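Local structure of oxidoreductase protein (Agrobacterium radiobacter, 5UI9) at residues 16-19 against 20-24; 127-131 against 132-136; 256-259 against 260-264; 298-301 against 302-305. The protein binds NAD and a small dihydroxy acid in one pocket and probably catalyses an NAD-dependent oxidation or reduction, as a member of the GFO/IDH/MocA family. One frame throughout, in Å; residues are numbered along the deposited sequence.

Contact 1 of 4, residues 16-19 against 20-24; sequences FAVN and QMHAW. With MG (magnesium ion), chain E; NAD (nicotinamide-adenine-dinucleotide), chain C.
In the NAD pocket, where the first helix of the Rossmann fold begins, F16 and Q20 meet one helical turn apart. F16 lies just ahead of A17, the last residue of what looks like the GxGxxA pattern of Rossmann folds, and its backbone N gives a straight hydrogen bond of 2.9 Å to NAD O2N on the nicotinamide-side phosphate. The phenyl group, with CG anti to the backbone N (chi1 -161°), is carried over the nicotinamide: NAD C4N sits against one face, toward the rim, 3.2 Å from F16 CD1. Q20 comes to the edge of this ring instead, its OE1 in the ring plane 3.5 Å from F16 CD2 and its amide plane turned 68° from the phenyl. The amide is held at both ends, OE1 accepting from Q97 and NE2 donating to D72. On another side of the helix V18 and H22 run alongside each other, V18 CG1 3.9 Å from H22 CD2. Backbone bonds carry the helix on, M21 N reaching A17 O at 2.8 Å and A23 N reaching N19 O. At W24, one turn on from Q20, the backbone carbonyl, with those of V27 and A30, binds magnesium, W24 O lying 2.4 Å from the ion.

Contact 2 of 4, residues 127-131 against 132-136; sequences FRWQT and PIQAV
Q134 reaches back to R128 with the side-chain hydrogen bond that joins the loop to the helix: Q134 NE2 lies 2.7 Å from R128 O, and the N-H points almost straight at it (176°). The oxygen lies in the amide plane of Q134, while the donor is tilted from the plane of the R128 carbonyl. A bend at chi2 (-78°) folds the glutamine chain back over the preceding turn to make this bond. The backbone adds more. Q134 N bonds to Q130 O at 3.0 Å, A135 N bonds to T131 O, and I133 N makes a weak bond to Q130 O. This is the N-terminal end of helix 131-141, with Q130 in the N-cap position; it follows the strand 121-124 of the Rossmann sheet.

In van der Waals packing, I133 CG1 lies 3.4 Å from F127 O, and I133 CG2 rests 3.9 Å from R128 CA. The two branches thus lie against successive residues of the incoming loop. W129 lies beside the Q134 amide, CE3 4.0 Å from Q134 NE2, with ring and amide planes nearly parallel (4° apart).

Polar groups also reach outside. The R128 guanidinium forms a salt bridge with D185, and T131 OG1 is hydrogen-bonded to E293. The ring of F127 stacks on H182 and touches both NAD and the bound dihydroxy acid.

Contact 3 of 4, residues 256-259 against 260-264; sequences RLSQ and GYRLE
R256 and E264 pair through both backbone groups, R256 N donating to E264 O at 2.8 Å in the carbonyl plane and E264 N returning a bond to R256 O. Two residues on, S258 N bonds to R262 O at 2.9 Å, whereas the return bond from R262 N to S258 O is longer, 3.3 Å, and comes from above the carbonyl plane. Between these hydrogen-bonded pairs L257 and L263 form a non-hydrogen-bonded pair, and L257 CA makes a C-H...O contact with R262 O.

R256, S258, R262 and E264 send their side chains to one face of the sheet. There S258 OG comes within 3.6 Å of R262 CB and lies over one face of the guanidinium. R262, with chi3 bent to 77°, curls along its own strand to E264, and NH1 makes a salt bridge of 2.6 Å to OE2 through the anti lone pair of that oxygen. NH2 adds a weak bond to the same atom. R256 points elsewhere: its NH2 forms a salt bridge with D249, and its side chain packs on T234 of the second subunit.

L257 and L263 occupy the other face, L257 CB 4.4 Å from L263 CD1, and both pack against helix 131-141. At the turn G260, with positive phi, gives its N to E243, and Y261 also has a positive phi (60°). Y261 and R262 both face S258, which makes this a G1 beta bulge closing the hairpin of strands 253-258 and 262-266.

Contact 4 of 4, residues 298-301 against 302-305; sequences IQQH and WTDR
The imidazole of H301 takes R305 over one face: R305 CG stands 4.1 Å from the ring centroid, a CH-pi contact between residues one turn apart on helix 289-308. This late helix packs on helix 17-26 and strand 121-124, and so backs the NAD-binding Rossmann fold. The R305 guanidinium in turn has H301 CE1 over its own face, toward the rim, 3.7 Å from CZ, while the two flat groups are inclined by 56°. A bend at chi2 (-68°) in R305 brings the arginine chain back across the histidine. The ring of W129 also meets H301, and H301 NE2 is hydrogen-bonded to S313 N, so the imidazole is held from outside the helix as well. At W302 it is Q299 O that lies at the ring edge, near its plane, and F70 meets this indole edge-to-face.

Q300 and D304 make the other side-chain pair. Q300 NE2 bonds to D304 OD1 at 3.2 Å, meeting the oxygen from above the carboxylate plane, with the amide and carboxylate 31° apart. The same NE2 donates to K28 O, so one amide nitrogen serves both the helix and the loop beside it.

Backbone bonds run regularly through the turn, with W302 N on I298 O and R305 N on H301 O, each 2.9 Å long. Q299 NE2 bonds to Q20 O of helix 17-26. Its own carbonyl is gripped twice by T303: Q299 O receives T303 N at 3.1 Å and T303 OG1 at 2.8 Å, from opposite faces of its plane.

How the contacts relate
The four contacts follow one another along the chain without overlap. Contact 1 lies on helix 17-26 of the NAD-binding Rossmann domain, and contact 4, with its centre about 14 Å away, on helix 289-308 packed against it: Q299 and T303 touch A23 and W24. Contact 2 forms the passage from the parallel Rossmann sheet into helix 131-141. It meets contact 4 through W129, which also packs on I298, and contact 3 through P132, A135 and V136, which pack on L257, Y261 and L263 of the large mixed sheet. Contacts 1 and 3 stay apart, their centres about 28 Å from each other. Late helix 289-308 thus returns to the cofactor domain, and helix 131-141 bridges toward the C-terminal sheet.

Contact 1 of 4, residues 16-19 against 20-24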
# COMPACT_ATOMS: atom_id res chain seq x y z
N PHE A 16 28.28 7.56 -9.71
CA PHE A 16 28.20 6.67 -8.56
C PHE A 16 29.50 5.94 -8.22
O PHE A 16 29.73 5.60 -7.06
CB PHE A 16 27.06 5.66 -8.70
CG PHE A 16 26.65 5.05 -7.39
CD1 PHE A 16 25.95 5.80 -6.45
CD2 PHE A 16 27.01 3.74 -7.06
CE1 PHE A 16 25.58 5.25 -5.24
CE2 PHE A 16 26.65 3.19 -5.84
CZ PHE A 16 25.92 3.94 -4.93
N ALA A 17 30.35 5.71 -9.22
CA ALA A 17 31.63 5.01 -8.99
C ALA A 17 32.57 5.71 -8.01
O ALA A 17 33.39 5.05 -7.39
CB ALA A 17 32.35 4.79 -10.31
N VAL A 18 32.44 7.03 -7.86
CA VAL A 18 33.22 7.79 -6.87
C VAL A 18 32.95 7.24 -5.46
O VAL A 18 33.88 7.14 -4.66
CB VAL A 18 32.91 9.31 -6.94
CG1 VAL A 18 33.60 10.08 -5.81
CG2 VAL A 18 33.34 9.88 -8.30
N ASN A 19 31.69 6.87 -5.18
CA ASN A 19 31.33 6.23 -3.91
C ASN A 19 31.96 4.85 -3.77
O ASN A 19 32.42 4.49 -2.70
CB ASN A 19 29.81 6.08 -3.75
CG ASN A 19 29.09 7.40 -3.75
OD1 ASN A 19 29.34 8.26 -2.91
ND2 ASN A 19 28.17 7.57 -4.70
N GLN A 20 31.96 4.09 -4.86
CA GLN A 20 32.55 2.75 -4.85
C GLN A 20 34.07 2.82 -4.63
O GLN A 20 34.61 2.02 -3.87
CB GLN A 20 32.19 1.99 -6.14
CG GLN A 20 30.71 1.66 -6.20
CD GLN A 20 30.27 0.94 -7.46
OE1 GLN A 20 29.18 1.20 -7.97
NE2 GLN A 20 31.09 0.02 -7.96
N MET A 21 34.72 3.81 -5.25
CA MET A 21 36.15 4.08 -5.04
C MET A 21 36.50 4.49 -3.61
O MET A 21 37.48 4.00 -3.06
CB MET A 21 36.64 5.16 -6.02
CG MET A 21 36.67 4.73 -7.48
SD MET A 21 37.79 3.37 -7.86
CE MET A 21 39.38 4.14 -7.52
N HIS A 22 35.70 5.38 -3.01
CA HIS A 22 35.88 5.72 -1.59
C HIS A 22 35.77 4.47 -0.74
O HIS A 22 36.63 4.20 0.10
CB HIS A 22 34.83 6.73 -1.10
CG HIS A 22 35.11 8.15 -1.48
ND1 HIS A 22 36.24 8.82 -1.08
CD2 HIS A 22 34.37 9.05 -2.16
CE1 HIS A 22 36.21 10.06 -1.54
NE2 HIS A 22 35.08 10.23 -2.20
N ALA A 23 34.71 3.69 -0.98
CA ALA A 23 34.46 2.47 -0.21
C ALA A 23 35.57 1.42 -0.35
O ALA A 23 35.93 0.78 0.63
CB ALA A 23 33.12 1.86 -0.59
N TRP A 24 36.12 1.26 -1.55
CA TRP A 24 37.22 0.30 -1.76
C TRP A 24 38.45 0.63 -0.92
O TRP A 24 39.16 -0.28 -0.48
CB TRP A 24 37.61 0.19 -3.24
CG TRP A 24 36.67 -0.62 -4.06
CD1 TRP A 24 36.01 -0.21 -5.18
CD2 TRP A 24 36.29 -1.99 -3.86
NE1 TRP A 24 35.24 -1.23 -5.68
CE2 TRP A 24 35.39 -2.33 -4.88
CE3 TRP A 24 36.61 -2.95 -2.90
CZ2 TRP A 24 34.81 -3.59 -4.98
CZ3 TRP A 24 36.04 -4.20 -2.99
CH2 TRP A 24 35.14 -4.51 -4.03
MG MG E . 40.93 -1.11 0.83
PA NAD C . 27.40 7.66 -15.29
O1A NAD C . 26.95 7.87 -16.72
O2A NAD C . 27.61 8.85 -14.38
O5B NAD C . 28.74 6.80 -15.31
C5B NAD C . 28.99 5.77 -16.25
C4B NAD C . 30.45 5.89 -16.67
O4B NAD C . 30.82 4.71 -17.38
C3B NAD C . 30.70 7.07 -17.60
O3B NAD C . 31.81 7.84 -17.10
C2B NAD C . 31.00 6.45 -18.96
O2B NAD C . 31.98 7.19 -19.68
C1B NAD C . 31.51 5.06 -18.58
N9A NAD C . 31.29 3.96 -19.54
C8A NAD C . 30.14 3.60 -20.15
N7A NAD C . 30.34 2.51 -20.93
C5A NAD C . 31.63 2.15 -20.81
C6A NAD C . 32.52 1.09 -21.36
N6A NAD C . 32.06 0.16 -22.22
N1A NAD C . 33.82 1.08 -20.97
C2A NAD C . 34.32 2.00 -20.11
N3A NAD C . 33.57 2.98 -19.58
C4A NAD C . 32.25 3.11 -19.88
O3 NAD C . 26.37 6.64 -14.59
PN NAD C . 26.13 6.56 -12.99
O1N NAD C . 25.10 7.58 -12.58
O2N NAD C . 27.46 6.52 -12.29
O5D NAD C . 25.42 5.13 -12.93
C5D NAD C . 26.13 3.96 -13.33
C4D NAD C . 25.36 2.75 -12.85
O4D NAD C . 25.27 2.80 -11.42
C3D NAD C . 23.94 2.72 -13.40
O3D NAD C . 23.64 1.41 -13.91
C2D NAD C . 23.06 3.06 -12.21
O2D NAD C . 21.81 2.37 -12.21
C1D NAD C . 23.92 2.63 -11.02
N1N NAD C . 23.66 3.34 -9.75
C2N NAD C . 23.56 2.58 -8.64
C3N NAD C . 23.32 3.13 -7.39
C7N NAD C . 23.22 2.20 -6.21
O7N NAD C . 23.91 1.18 -6.19
N7N NAD C . 22.39 2.49 -5.21
C4N NAD C . 23.19 4.51 -7.29
C5N NAD C . 23.30 5.29 -8.44
C6N NAD C . 23.55 4.68 -9.67
O HOH W 1 42.90 -1.35 2.05

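Contact 2 of 4, residues 127-131 against 132-136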
# COMPACT_ATOMS: atom_id res chain seq x y z
N PHE A 127 20.73 -1.91 -1.57
CA PHE A 127 19.62 -1.45 -0.71
C PHE A 127 19.35 -2.41 0.44
O PHE A 127 19.21 -1.97 1.58
CB PHE A 127 18.34 -1.19 -1.52
CG PHE A 127 18.21 0.23 -1.99
CD1 PHE A 127 19.23 0.83 -2.72
CD2 PHE A 127 17.07 0.98 -1.71
CE1 PHE A 127 19.12 2.14 -3.15
CE2 PHE A 127 16.95 2.29 -2.15
CZ PHE A 127 17.97 2.88 -2.86
N ARG A 128 19.35 -3.72 0.17
CA ARG A 128 19.22 -4.72 1.24
C ARG A 128 20.37 -4.68 2.27
O ARG A 128 20.22 -5.19 3.38
CB ARG A 128 19.08 -6.14 0.67
CG ARG A 128 20.35 -6.70 0.01
CD ARG A 128 20.31 -8.21 -0.07
NE ARG A 128 19.36 -8.68 -1.07
CZ ARG A 128 19.16 -9.96 -1.39
NH1 ARG A 128 19.84 -10.93 -0.80
NH2 ARG A 128 18.28 -10.27 -2.33
N TRP A 129 21.51 -4.10 1.88
CA TRP A 129 22.66 -3.91 2.78
C TRP A 129 22.62 -2.63 3.62
O TRP A 129 23.54 -2.39 4.40
CB TRP A 129 23.97 -4.01 1.98
CG TRP A 129 24.28 -5.40 1.57
CD1 TRP A 129 24.05 -5.97 0.35
CD2 TRP A 129 24.84 -6.42 2.40
NE1 TRP A 129 24.45 -7.29 0.37
CE2 TRP A 129 24.94 -7.59 1.61
CE3 TRP A 129 25.26 -6.46 3.73
CZ2 TRP A 129 25.45 -8.79 2.12
CZ3 TRP A 129 25.78 -7.65 4.24
CH2 TRP A 129 25.87 -8.80 3.43
N GLN A 130 21.57 -1.81 3.48
CA GLN A 130 21.36 -0.65 4.34
C GLN A 130 21.05 -1.12 5.76
O GLN A 130 20.32 -2.09 5.96
CB GLN A 130 20.19 0.21 3.84
CG GLN A 130 20.42 0.92 2.50
CD GLN A 130 19.15 1.53 1.91
OE1 GLN A 130 19.15 1.99 0.76
NE2 GLN A 130 18.07 1.53 2.68
N THR A 131 21.61 -0.43 6.75
CA THR A 131 21.39 -0.76 8.17
C THR A 131 19.90 -0.96 8.56
O THR A 131 19.57 -1.96 9.18
CB THR A 131 22.08 0.27 9.08
OG1 THR A 131 23.48 0.29 8.78
CG2 THR A 131 21.88 -0.06 10.57
N PRO A 132 19.01 -0.02 8.20
CA PRO A 132 17.60 -0.22 8.57
C PRO A 132 16.94 -1.46 7.95
O PRO A 132 16.10 -2.09 8.60
CB PRO A 132 16.90 1.06 8.08
CG PRO A 132 17.85 1.67 7.10
CD PRO A 132 19.21 1.31 7.60
N ILE A 133 17.35 -1.82 6.74
CA ILE A 133 16.79 -3.01 6.07
C ILE A 133 17.33 -4.29 6.72
O ILE A 133 16.60 -5.28 6.87
CB ILE A 133 17.10 -3.04 4.55
CG1 ILE A 133 16.74 -1.71 3.86
CG2 ILE A 133 16.40 -4.22 3.88
CD1 ILE A 133 15.36 -1.19 4.14
N GLN A 134 18.61 -4.28 7.07
CA GLN A 134 19.24 -5.37 7.82
C GLN A 134 18.56 -5.57 9.16
O GLN A 134 18.36 -6.71 9.59
CB GLN A 134 20.73 -5.08 8.03
CG GLN A 134 21.55 -5.15 6.74
CD GLN A 134 21.85 -6.57 6.31
OE1 GLN A 134 22.42 -7.35 7.08
NE2 GLN A 134 21.48 -6.91 5.08
N ALA A 135 18.19 -4.47 9.82
CA ALA A 135 17.49 -4.54 11.10
C ALA A 135 16.10 -5.17 10.97
O ALA A 135 15.72 -5.99 11.80
CB ALA A 135 17.41 -3.17 11.74
N VAL A 136 15.35 -4.79 9.94
CA VAL A 136 14.04 -5.40 9.66
C VAL A 136 14.19 -6.92 9.46
O VAL A 136 13.43 -7.70 10.03
CB VAL A 136 13.34 -4.75 8.43
CG1 VAL A 136 12.12 -5.55 7.98
CG2 VAL A 136 12.94 -3.32 8.75

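Contact 3 of 4, residues 256-259 against 260-264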
# COMPACT_ATOMS: atom_id res chain seq x y z
N ARG A 256 7.22 -1.82 12.02
CA ARG A 256 6.95 -0.56 11.34
C ARG A 256 8.23 0.27 11.28
O ARG A 256 8.66 0.85 12.28
CB ARG A 256 5.83 0.23 12.04
CG ARG A 256 4.45 -0.44 11.99
CD ARG A 256 3.79 -0.29 10.62
NE ARG A 256 2.43 -0.86 10.56
CZ ARG A 256 2.14 -2.16 10.41
NH1 ARG A 256 3.11 -3.09 10.33
NH2 ARG A 256 0.87 -2.54 10.36
N LEU A 257 8.84 0.30 10.10
CA LEU A 257 10.00 1.13 9.83
C LEU A 257 9.49 2.39 9.15
O LEU A 257 9.07 2.35 8.00
CB LEU A 257 11.00 0.39 8.92
CG LEU A 257 12.22 1.19 8.43
CD1 LEU A 257 13.01 1.75 9.60
CD2 LEU A 257 13.09 0.31 7.56
N SER A 258 9.55 3.51 9.88
CA SER A 258 8.97 4.78 9.44
C SER A 258 10.07 5.82 9.21
O SER A 258 11.24 5.57 9.52
CB SER A 258 7.95 5.27 10.47
OG SER A 258 8.56 5.51 11.71
N GLN A 259 9.67 6.96 8.65
CA GLN A 259 10.58 8.07 8.31
C GLN A 259 11.53 8.42 9.46
O GLN A 259 11.13 8.42 10.61
CB GLN A 259 9.75 9.31 7.88
CG GLN A 259 10.41 10.69 8.00
CD GLN A 259 11.11 11.14 6.73
OE1 GLN A 259 10.45 11.50 5.75
NE2 GLN A 259 12.45 11.15 6.75
N GLY A 260 12.77 8.74 9.12
CA GLY A 260 13.81 9.04 10.11
C GLY A 260 14.42 7.80 10.75
O GLY A 260 15.01 7.89 11.82
N TYR A 261 14.26 6.65 10.09
CA TYR A 261 14.82 5.36 10.53
C TYR A 261 14.32 4.88 11.89
O TYR A 261 15.04 4.19 12.62
CB TYR A 261 16.34 5.40 10.50
CG TYR A 261 16.89 5.88 9.18
CD1 TYR A 261 16.85 5.07 8.07
CD2 TYR A 261 17.43 7.16 9.05
CE1 TYR A 261 17.35 5.49 6.85
CE2 TYR A 261 17.94 7.61 7.83
CZ TYR A 261 17.89 6.76 6.73
OH TYR A 261 18.37 7.17 5.51
N ARG A 262 13.09 5.23 12.23
CA ARG A 262 12.48 4.78 13.47
C ARG A 262 11.87 3.40 13.26
O ARG A 262 11.08 3.20 12.35
CB ARG A 262 11.42 5.77 13.92
CG ARG A 262 10.89 5.49 15.32
CD ARG A 262 10.24 6.70 15.95
NE ARG A 262 8.89 6.97 15.42
CZ ARG A 262 7.78 6.32 15.78
NH1 ARG A 262 7.81 5.33 16.68
NH2 ARG A 262 6.61 6.66 15.23
N LEU A 263 12.25 2.45 14.11
CA LEU A 263 11.85 1.05 13.98
C LEU A 263 10.99 0.63 15.17
O LEU A 263 11.49 0.46 16.28
CB LEU A 263 13.10 0.16 13.88
CG LEU A 263 12.95 -1.35 13.75
CD1 LEU A 263 12.05 -1.72 12.58
CD2 LEU A 263 14.32 -1.98 13.60
N GLU A 264 9.68 0.48 14.92
CA GLU A 264 8.72 0.02 15.93
C GLU A 264 8.47 -1.46 15.76
O GLU A 264 8.03 -1.89 14.70
CB GLU A 264 7.38 0.73 15.78
CG GLU A 264 7.16 1.87 16.75
CD GLU A 264 5.79 2.49 16.60
OE1 GLU A 264 4.79 1.75 16.44
OE2 GLU A 264 5.71 3.74 16.64

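Contact 4 of 4, residues 298-301 against 302-305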
# COMPACT_ATOMS: atom_id res chain seq x y z
N ILE A 298 28.45 -3.93 1.17
CA ILE A 298 28.41 -4.92 0.08
C ILE A 298 29.80 -5.20 -0.50
O ILE A 298 30.08 -6.33 -0.88
CB ILE A 298 27.38 -4.54 -1.03
CG1 ILE A 298 26.94 -5.81 -1.78
CG2 ILE A 298 27.94 -3.51 -1.99
CD1 ILE A 298 25.95 -5.55 -2.90
N GLN A 299 30.67 -4.19 -0.55
CA GLN A 299 32.03 -4.39 -1.06
C GLN A 299 32.94 -5.14 -0.07
O GLN A 299 33.78 -5.94 -0.49
CB GLN A 299 32.64 -3.05 -1.53
CG GLN A 299 31.95 -2.56 -2.81
CD GLN A 299 32.49 -1.25 -3.36
OE1 GLN A 299 31.96 -0.75 -4.35
NE2 GLN A 299 33.54 -0.69 -2.75
N GLN A 300 32.74 -4.94 1.23
CA GLN A 300 33.37 -5.80 2.24
C GLN A 300 32.83 -7.22 2.17
O GLN A 300 33.60 -8.18 2.32
CB GLN A 300 33.18 -5.25 3.67
CG GLN A 300 34.06 -5.93 4.72
CD GLN A 300 35.53 -5.66 4.49
OE1 GLN A 300 35.99 -4.54 4.63
NE2 GLN A 300 36.29 -6.70 4.12
N HIS A 301 31.52 -7.35 1.98
CA HIS A 301 30.88 -8.65 1.83
C HIS A 301 31.48 -9.41 0.64
O HIS A 301 31.90 -10.56 0.79
CB HIS A 301 29.36 -8.48 1.68
CG HIS A 301 28.63 -9.75 1.34
ND1 HIS A 301 28.31 -10.70 2.28
CD2 HIS A 301 28.12 -10.19 0.16
CE1 HIS A 301 27.65 -11.69 1.70
NE2 HIS A 301 27.52 -11.40 0.41
N TRP A 302 31.55 -8.75 -0.52
CA TRP A 302 32.21 -9.32 -1.70
C TRP A 302 33.62 -9.84 -1.38
O TRP A 302 33.96 -10.97 -1.71
CB TRP A 302 32.30 -8.29 -2.83
CG TRP A 302 33.27 -8.67 -3.94
CD1 TRP A 302 34.58 -8.26 -4.06
CD2 TRP A 302 33.02 -9.53 -5.05
NE1 TRP A 302 35.15 -8.83 -5.18
CE2 TRP A 302 34.21 -9.61 -5.81
CE3 TRP A 302 31.89 -10.25 -5.48
CZ2 TRP A 302 34.31 -10.37 -6.99
CZ3 TRP A 302 31.99 -11.01 -6.65
CH2 TRP A 302 33.19 -11.06 -7.39
N THR A 303 34.42 -8.97 -0.76
CA THR A 303 35.80 -9.25 -0.42
C THR A 303 35.95 -10.44 0.54
O THR A 303 36.82 -11.30 0.32
CB THR A 303 36.47 -7.99 0.19
OG1 THR A 303 36.36 -6.91 -0.74
CG2 THR A 303 37.94 -8.24 0.54
N ASP A 304 35.11 -10.49 1.57
CA ASP A 304 35.09 -11.61 2.51
C ASP A 304 34.75 -12.91 1.79
O ASP A 304 35.44 -13.93 1.99
CB ASP A 304 34.06 -11.39 3.64
CG ASP A 304 34.42 -10.24 4.57
OD1 ASP A 304 35.59 -9.77 4.56
OD2 ASP A 304 33.53 -9.79 5.33
N ARG A 305 33.71 -12.87 0.95
CA ARG A 305 33.25 -14.07 0.22
C ARG A 305 34.22 -14.57 -0.85
O ARG A 305 34.37 -15.79 -1.03
CB ARG A 305 31.86 -13.81 -0.40
CG ARG A 305 30.74 -13.74 0.63
CD ARG A 305 30.48 -15.08 1.30
NE ARG A 305 29.33 -15.02 2.20
CZ ARG A 305 29.34 -14.51 3.43
NH1 ARG A 305 30.45 -13.99 3.96
NH2 ARG A 305 28.21 -14.51 4.14